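Local coordinates for thymidylate synthase 1 (Bacillus subtilis, PDB 1BKP), which probably catalyses the reductive methylation of dUMP to dTMP, with 5,10-methylenetetrahydrofolate as both one-carbon donor and reductant, as a homodimer, at residues T28-H38 and H221-N229. Sequence-based numbering, arbitrary orientation.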
ATOM      1  N   THR A  28      20.710   2.349 -15.486  1.00 35.94           N
ATOM      2  CA  THR A  28      21.633   2.676 -14.390  1.00 36.96           C
ATOM      3  C   THR A  28      23.022   2.049 -14.752  1.00 38.80           C
ATOM      4  O   THR A  28      23.066   0.974 -15.384  1.00 38.29           O
ATOM      5  CB  THR A  28      21.212   1.942 -13.113  1.00 40.02           C
ATOM      6  OG1 THR A  28      20.963   0.565 -13.452  1.00 45.98           O
ATOM      7  CG2 THR A  28      19.946   2.514 -12.497  1.00 40.24           C
ATOM      8  N   LYS A  29      24.119   2.775 -14.468  1.00 37.72           N
ATOM      9  CA  LYS A  29      25.499   2.240 -14.652  1.00 36.03           C
ATOM     10  C   LYS A  29      26.435   2.595 -13.487  1.00 33.96           C
ATOM     11  O   LYS A  29      26.147   3.444 -12.647  1.00 32.98           O
ATOM     12  CB  LYS A  29      26.136   2.634 -15.973  1.00 34.26           C
ATOM     13  CG  LYS A  29      25.994   4.073 -16.329  1.00 48.97           C
ATOM     14  CD  LYS A  29      26.035   4.182 -17.843  1.00 75.40           C
ATOM     15  CE  LYS A  29      25.722   5.579 -18.328  1.00 96.57           C
ATOM     16  NZ  LYS A  29      25.992   5.705 -19.799  1.00 99.80           N
ATOM     17  N   TRP A  30      27.486   1.832 -13.357  1.00 31.59           N
ATOM     18  CA  TRP A  30      28.400   2.064 -12.293  1.00 30.89           C
ATOM     19  C   TRP A  30      29.297   3.288 -12.558  1.00 32.80           C
ATOM     20  O   TRP A  30      29.852   3.459 -13.619  1.00 31.94           O
ATOM     21  CB  TRP A  30      29.247   0.799 -12.053  1.00 29.14           C
ATOM     22  CG  TRP A  30      28.448  -0.377 -11.596  1.00 28.03           C
ATOM     23  CD1 TRP A  30      28.162  -1.553 -12.295  1.00 27.36           C
ATOM     24  CD2 TRP A  30      27.752  -0.466 -10.348  1.00 27.46           C
ATOM     25  NE1 TRP A  30      27.326  -2.345 -11.536  1.00 27.93           N
ATOM     26  CE2 TRP A  30      27.057  -1.703 -10.338  1.00 28.33           C
ATOM     27  CE3 TRP A  30      27.647   0.384  -9.231  1.00 26.79           C
ATOM     28  CZ2 TRP A  30      26.268  -2.105  -9.241  1.00 27.64           C
ATOM     29  CZ3 TRP A  30      26.858  -0.020  -8.141  1.00 26.48           C
ATOM     30  CH2 TRP A  30      26.184  -1.256  -8.163  1.00 26.72           C
ATOM     31  N   ASP A  31      29.514   4.058 -11.518  1.00 36.69           N
ATOM     32  CA  ASP A  31      30.356   5.206 -11.576  1.00 39.87           C
ATOM     33  C   ASP A  31      31.802   4.825 -11.946  1.00 41.00           C
ATOM     34  O   ASP A  31      32.366   5.369 -12.858  1.00 44.04           O
ATOM     35  CB  ASP A  31      30.354   5.833 -10.193  1.00 45.06           C
ATOM     36  CG  ASP A  31      30.306   7.337 -10.238  1.00 60.91           C
ATOM     37  OD1 ASP A  31      30.063   7.913 -11.333  1.00 67.40           O
ATOM     38  OD2 ASP A  31      30.487   7.936  -9.157  1.00 63.81           O
ATOM     39  N   SER A  32      32.348   3.779 -11.338  1.00 38.80           N
ATOM     40  CA  SER A  32      33.758   3.434 -11.556  1.00 40.38           C
ATOM     41  C   SER A  32      34.127   3.018 -12.947  1.00 43.03           C
ATOM     42  O   SER A  32      35.308   3.032 -13.303  1.00 45.77           O
ATOM     43  CB  SER A  32      34.190   2.300 -10.624  1.00 41.30           C
ATOM     44  OG  SER A  32      33.623   1.058 -11.029  1.00 46.60           O
ATOM     45  N   ASP A  33      33.138   2.625 -13.732  1.00 39.45           N
ATOM     46  CA  ASP A  33      33.496   2.115 -15.011  1.00 38.57           C
ATOM     47  C   ASP A  33      32.458   2.206 -16.102  1.00 40.54           C
ATOM     48  O   ASP A  33      32.677   1.667 -17.171  1.00 43.38           O
ATOM     49  CB  ASP A  33      33.990   0.665 -14.863  1.00 36.90           C
ATOM     50  CG  ASP A  33      32.875  -0.325 -14.407  1.00 34.55           C
ATOM     51  OD1 ASP A  33      31.711   0.080 -14.330  1.00 36.96           O
ATOM     52  OD2 ASP A  33      33.193  -1.505 -14.154  1.00 27.91           O
ATOM     53  N   GLY A  34      31.345   2.862 -15.830  1.00 39.99           N
ATOM     54  CA  GLY A  34      30.323   3.016 -16.838  1.00 39.65           C
ATOM     55  C   GLY A  34      29.506   1.791 -17.266  1.00 38.72           C
ATOM     56  O   GLY A  34      28.569   1.933 -18.057  1.00 41.75           O
ATOM     57  N   THR A  35      29.806   0.607 -16.752  1.00 33.83           N
ATOM     58  CA  THR A  35      29.064  -0.570 -17.160  1.00 35.71           C
ATOM     59  C   THR A  35      27.649  -0.609 -16.539  1.00 36.71           C
ATOM     60  O   THR A  35      27.365   0.119 -15.590  1.00 34.92           O
ATOM     61  CB  THR A  35      29.867  -1.798 -16.804  1.00 45.67           C
ATOM     62  OG1 THR A  35      29.987  -1.891 -15.385  1.00 48.74           O
ATOM     63  CG2 THR A  35      31.312  -1.634 -17.369  1.00 50.46           C
ATOM     64  N   PRO A  36      26.712  -1.381 -17.147  1.00 36.59           N
ATOM     65  CA  PRO A  36      25.364  -1.398 -16.559  1.00 34.31           C
ATOM     66  C   PRO A  36      25.285  -1.968 -15.135  1.00 30.44           C
ATOM     67  O   PRO A  36      25.962  -2.934 -14.785  1.00 29.30           O
ATOM     68  CB  PRO A  36      24.513  -2.167 -17.594  1.00 34.98           C
ATOM     69  CG  PRO A  36      25.476  -2.936 -18.404  1.00 35.74           C
ATOM     70  CD  PRO A  36      26.711  -2.006 -18.485  1.00 36.04           C
ATOM     71  N   ALA A  37      24.534  -1.266 -14.309  1.00 26.25           N
ATOM     72  CA  ALA A  37      24.363  -1.639 -12.875  1.00 23.43           C
ATOM     73  C   ALA A  37      23.064  -2.482 -12.778  1.00 21.51           C
ATOM     74  O   ALA A  37      21.969  -1.908 -12.926  1.00 20.21           O
ATOM     75  CB  ALA A  37      24.252  -0.357 -12.013  1.00 21.48           C
ATOM     76  N   HIS A  38      23.196  -3.797 -12.609  1.00 19.56           N
ATOM     77  CA  HIS A  38      22.009  -4.654 -12.534  1.00 23.20           C
ATOM     78  C   HIS A  38      21.677  -4.951 -11.071  1.00 22.99           C
ATOM     79  O   HIS A  38      22.528  -4.655 -10.164  1.00 25.22           O
ATOM     80  CB  HIS A  38      22.255  -5.951 -13.307  1.00 25.47           C
ATOM     81  CG  HIS A  38      22.303  -5.753 -14.801  1.00 28.15           C
ATOM     82  ND1 HIS A  38      21.178  -5.504 -15.550  1.00 29.42           N
ATOM     83  CD2 HIS A  38      23.345  -5.698 -15.665  1.00 28.92           C
ATOM     84  CE1 HIS A  38      21.515  -5.292 -16.817  1.00 29.84           C
ATOM     85  NE2 HIS A  38      22.823  -5.409 -16.913  1.00 29.37           N
ATOM     86  N   HIS A 221      15.116  -4.605  -4.001  1.00 17.03           N
ATOM     87  CA  HIS A 221      16.319  -4.917  -4.834  1.00 17.02           C
ATOM     88  C   HIS A 221      17.650  -4.579  -4.270  1.00 18.38           C
ATOM     89  O   HIS A 221      17.731  -3.754  -3.367  1.00 16.03           O
ATOM     90  CB  HIS A 221      16.173  -4.255  -6.192  1.00 14.77           C
ATOM     91  CG  HIS A 221      15.909  -2.768  -6.121  1.00 15.80           C
ATOM     92  ND1 HIS A 221      16.909  -1.835  -6.067  1.00 17.02           N
ATOM     93  CD2 HIS A 221      14.754  -2.058  -6.152  1.00 16.32           C
ATOM     94  CE1 HIS A 221      16.407  -0.612  -6.086  1.00 15.25           C
ATOM     95  NE2 HIS A 221      15.090  -0.718  -6.135  1.00 16.15           N
ATOM     96  N   VAL A 222      18.685  -5.327  -4.717  1.00 19.13           N
ATOM     97  CA  VAL A 222      20.042  -4.997  -4.309  1.00 18.80           C
ATOM     98  C   VAL A 222      20.933  -5.036  -5.547  1.00 17.56           C
ATOM     99  O   VAL A 222      20.756  -5.892  -6.443  1.00 16.66           O
ATOM    100  CB  VAL A 222      20.650  -5.870  -3.201  1.00 19.69           C
ATOM    101  CG1 VAL A 222      19.818  -5.989  -1.996  1.00 18.82           C
ATOM    102  CG2 VAL A 222      21.045  -7.168  -3.666  1.00 21.68           C
ATOM    103  N   TYR A 223      21.773  -4.017  -5.704  1.00 17.10           N
ATOM    104  CA  TYR A 223      22.719  -3.974  -6.845  1.00 17.14           C
ATOM    105  C   TYR A 223      23.751  -5.038  -6.651  1.00 18.27           C
ATOM    106  O   TYR A 223      24.221  -5.222  -5.521  1.00 18.07           O
ATOM    107  CB  TYR A 223      23.362  -2.626  -7.010  1.00 16.25           C
ATOM    108  CG  TYR A 223      22.380  -1.582  -7.486  1.00 17.21           C
ATOM    109  CD1 TYR A 223      21.548  -0.930  -6.604  1.00 19.65           C
ATOM    110  CD2 TYR A 223      22.233  -1.318  -8.865  1.00 19.19           C
ATOM    111  CE1 TYR A 223      20.553  -0.050  -7.061  1.00 22.21           C
ATOM    112  CE2 TYR A 223      21.269  -0.433  -9.359  1.00 23.59           C
ATOM    113  CZ  TYR A 223      20.427   0.186  -8.441  1.00 30.96           C
ATOM    114  OH  TYR A 223      19.406   0.955  -8.933  1.00 36.42           O
ATOM    115  N   THR A 224      24.098  -5.770  -7.724  1.00 17.24           N
ATOM    116  CA  THR A 224      25.029  -6.910  -7.567  1.00 17.18           C
ATOM    117  C   THR A 224      26.351  -6.580  -6.914  1.00 17.66           C
ATOM    118  O   THR A 224      26.814  -7.358  -6.144  1.00 21.28           O
ATOM    119  CB  THR A 224      25.341  -7.627  -8.969  1.00 21.34           C
ATOM    120  OG1 THR A 224      25.800  -6.612  -9.892  1.00 26.56           O
ATOM    121  CG2 THR A 224      24.025  -8.296  -9.495  1.00 19.26           C
ATOM    122  N   ARG A 225      26.942  -5.436  -7.203  1.00 17.81           N
ATOM    123  CA  ARG A 225      28.236  -5.121  -6.525  1.00 21.04           C
ATOM    124  C   ARG A 225      28.099  -4.792  -5.078  1.00 21.81           C
ATOM    125  O   ARG A 225      29.112  -4.504  -4.403  1.00 24.82           O
ATOM    126  CB  ARG A 225      28.955  -3.970  -7.215  1.00 24.70           C
ATOM    127  CG  ARG A 225      29.401  -4.331  -8.602  1.00 28.27           C
ATOM    128  CD  ARG A 225      30.092  -3.108  -9.278  1.00 31.23           C
ATOM    129  NE  ARG A 225      30.557  -3.442 -10.614  1.00 34.29           N
ATOM    130  CZ  ARG A 225      31.228  -2.610 -11.421  1.00 35.48           C
ATOM    131  NH1 ARG A 225      31.542  -1.367 -11.053  1.00 27.64           N
ATOM    132  NH2 ARG A 225      31.573  -3.041 -12.626  1.00 37.82           N
ATOM    133  N   HIS A 226      26.857  -4.702  -4.576  1.00 15.21           N
ATOM    134  CA  HIS A 226      26.737  -4.424  -3.141  1.00 15.25           C
ATOM    135  C   HIS A 226      26.718  -5.700  -2.346  1.00 18.25           C
ATOM    136  O   HIS A 226      26.835  -5.665  -1.150  1.00 23.06           O
ATOM    137  CB  HIS A 226      25.491  -3.577  -2.841  1.00 15.37           C
ATOM    138  CG  HIS A 226      25.609  -2.193  -3.359  1.00 14.52           C
ATOM    139  ND1 HIS A 226      24.530  -1.385  -3.584  1.00 15.36           N
ATOM    140  CD2 HIS A 226      26.697  -1.505  -3.798  1.00 15.92           C
ATOM    141  CE1 HIS A 226      24.928  -0.241  -4.145  1.00 16.54           C
ATOM    142  NE2 HIS A 226      26.243  -0.286  -4.280  1.00 16.80           N
ATOM    143  N   ILE A 227      26.589  -6.836  -3.050  1.00 19.11           N
ATOM    144  CA  ILE A 227      26.465  -8.133  -2.404  1.00 19.52           C
ATOM    145  C   ILE A 227      27.604  -8.526  -1.421  1.00 22.64           C
ATOM    146  O   ILE A 227      27.340  -8.999  -0.304  1.00 20.58           O
ATOM    147  CB  ILE A 227      26.173  -9.195  -3.465  1.00 17.24           C
ATOM    148  CG1 ILE A 227      24.726  -9.020  -3.968  1.00 21.34           C
ATOM    149  CG2 ILE A 227      26.364 -10.639  -2.835  1.00 15.70           C
ATOM    150  CD1 ILE A 227      24.507  -9.791  -5.162  1.00 28.40           C
ATOM    151  N   ASP A 228      28.865  -8.383  -1.859  1.00 25.84           N
ATOM    152  CA  ASP A 228      29.936  -8.726  -0.945  1.00 26.55           C
ATOM    153  C   ASP A 228      29.874  -8.023   0.386  1.00 21.44           C
ATOM    154  O   ASP A 228      30.072  -8.670   1.413  1.00 21.18           O
ATOM    155  CB  ASP A 228      31.353  -8.565  -1.536  1.00 39.87           C
ATOM    156  CG  ASP A 228      32.458  -8.838  -0.439  1.00 76.01           C
ATOM    157  OD1 ASP A 228      32.507  -9.981   0.126  1.00 81.65           O
ATOM    158  OD2 ASP A 228      33.225  -7.889  -0.078  1.00 91.56           O
ATOM    159  N   ASN A 229      29.627  -6.706   0.393  1.00 18.11           N
ATOM    160  CA  ASN A 229      29.560  -5.943   1.654  1.00 21.01           C
ATOM    161  C   ASN A 229      28.360  -6.431   2.478  1.00 23.20           C
ATOM    162  O   ASN A 229      28.462  -6.530   3.696  1.00 26.80           O
ATOM    163  CB  ASN A 229      29.308  -4.454   1.427  1.00 23.14           C
ATOM    164  CG  ASN A 229      30.574  -3.669   1.127  1.00 32.30           C
ATOM    165  OD1 ASN A 229      31.683  -4.155   1.265  1.00 31.84           O
ATOM    166  ND2 ASN A 229      30.390  -2.470   0.602  1.00 30.08           N
TER
HETATM  167  O   HOH W   1      25.895  -4.971 -11.994  1.00 34.96           O
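His38 and Tyr223 bring the backbones closest, with CA atoms 5.8 Å apart, where the loop 28-38 is about to enter strand 39-49 and segment 221-229 leaves strand 209-223 for helix 227-235. Here Thr224 N donates to His38 O at 3.1 Å, continuing the pairing of these two neighbouring strands for one more bond. The loop's turn is shaped by Asp33, whose OD1 accepts from Thr35 N in an Asx turn and from Thr35 OG1.

Trp30 is the buried centre: its broad indole offers a face each to Arg225 and Ala37, and its rim an N-H. Arg225, extended from CG to NE, slides along the indole, setting CD over the five-membered ring and the guanidinium flat on it, planes 8° apart and centres 3.7 Å apart. This stacking and cation-pi contact leaves the guanidinium edge available for Asp33: NH2 meets the syn side of OD2 at 2.7 Å, nearly straight (169°), while NH1 makes a weak bond to Ser32 OG. Arginine suits the place because one flat group serves ring and carboxylate at once.

On the opposite indole face, toward the rim, lies the methyl of Ala37, which also touches Tyr223 CD2. Trp30 CH2 touches Tyr223 CB at 3.3 Å and points edge-on to the face of His226, whose NE2 is held by Glu275 O. Trp30 NE1 donates to a water 3.0 Å away, which also accepts from His38 N and bonds to Thr224 OG1.

Trp30 packs on Ala277 of the C-terminus, a predicted folate-binding residue, and Tyr223 belongs to the predicted dUMP site and touches Arg140 of the second subunit. The aromatic cluster of Trp30, Tyr223 and His226 probably ties the loop to the rim of the thymidylate synthase active site, shared between the subunits.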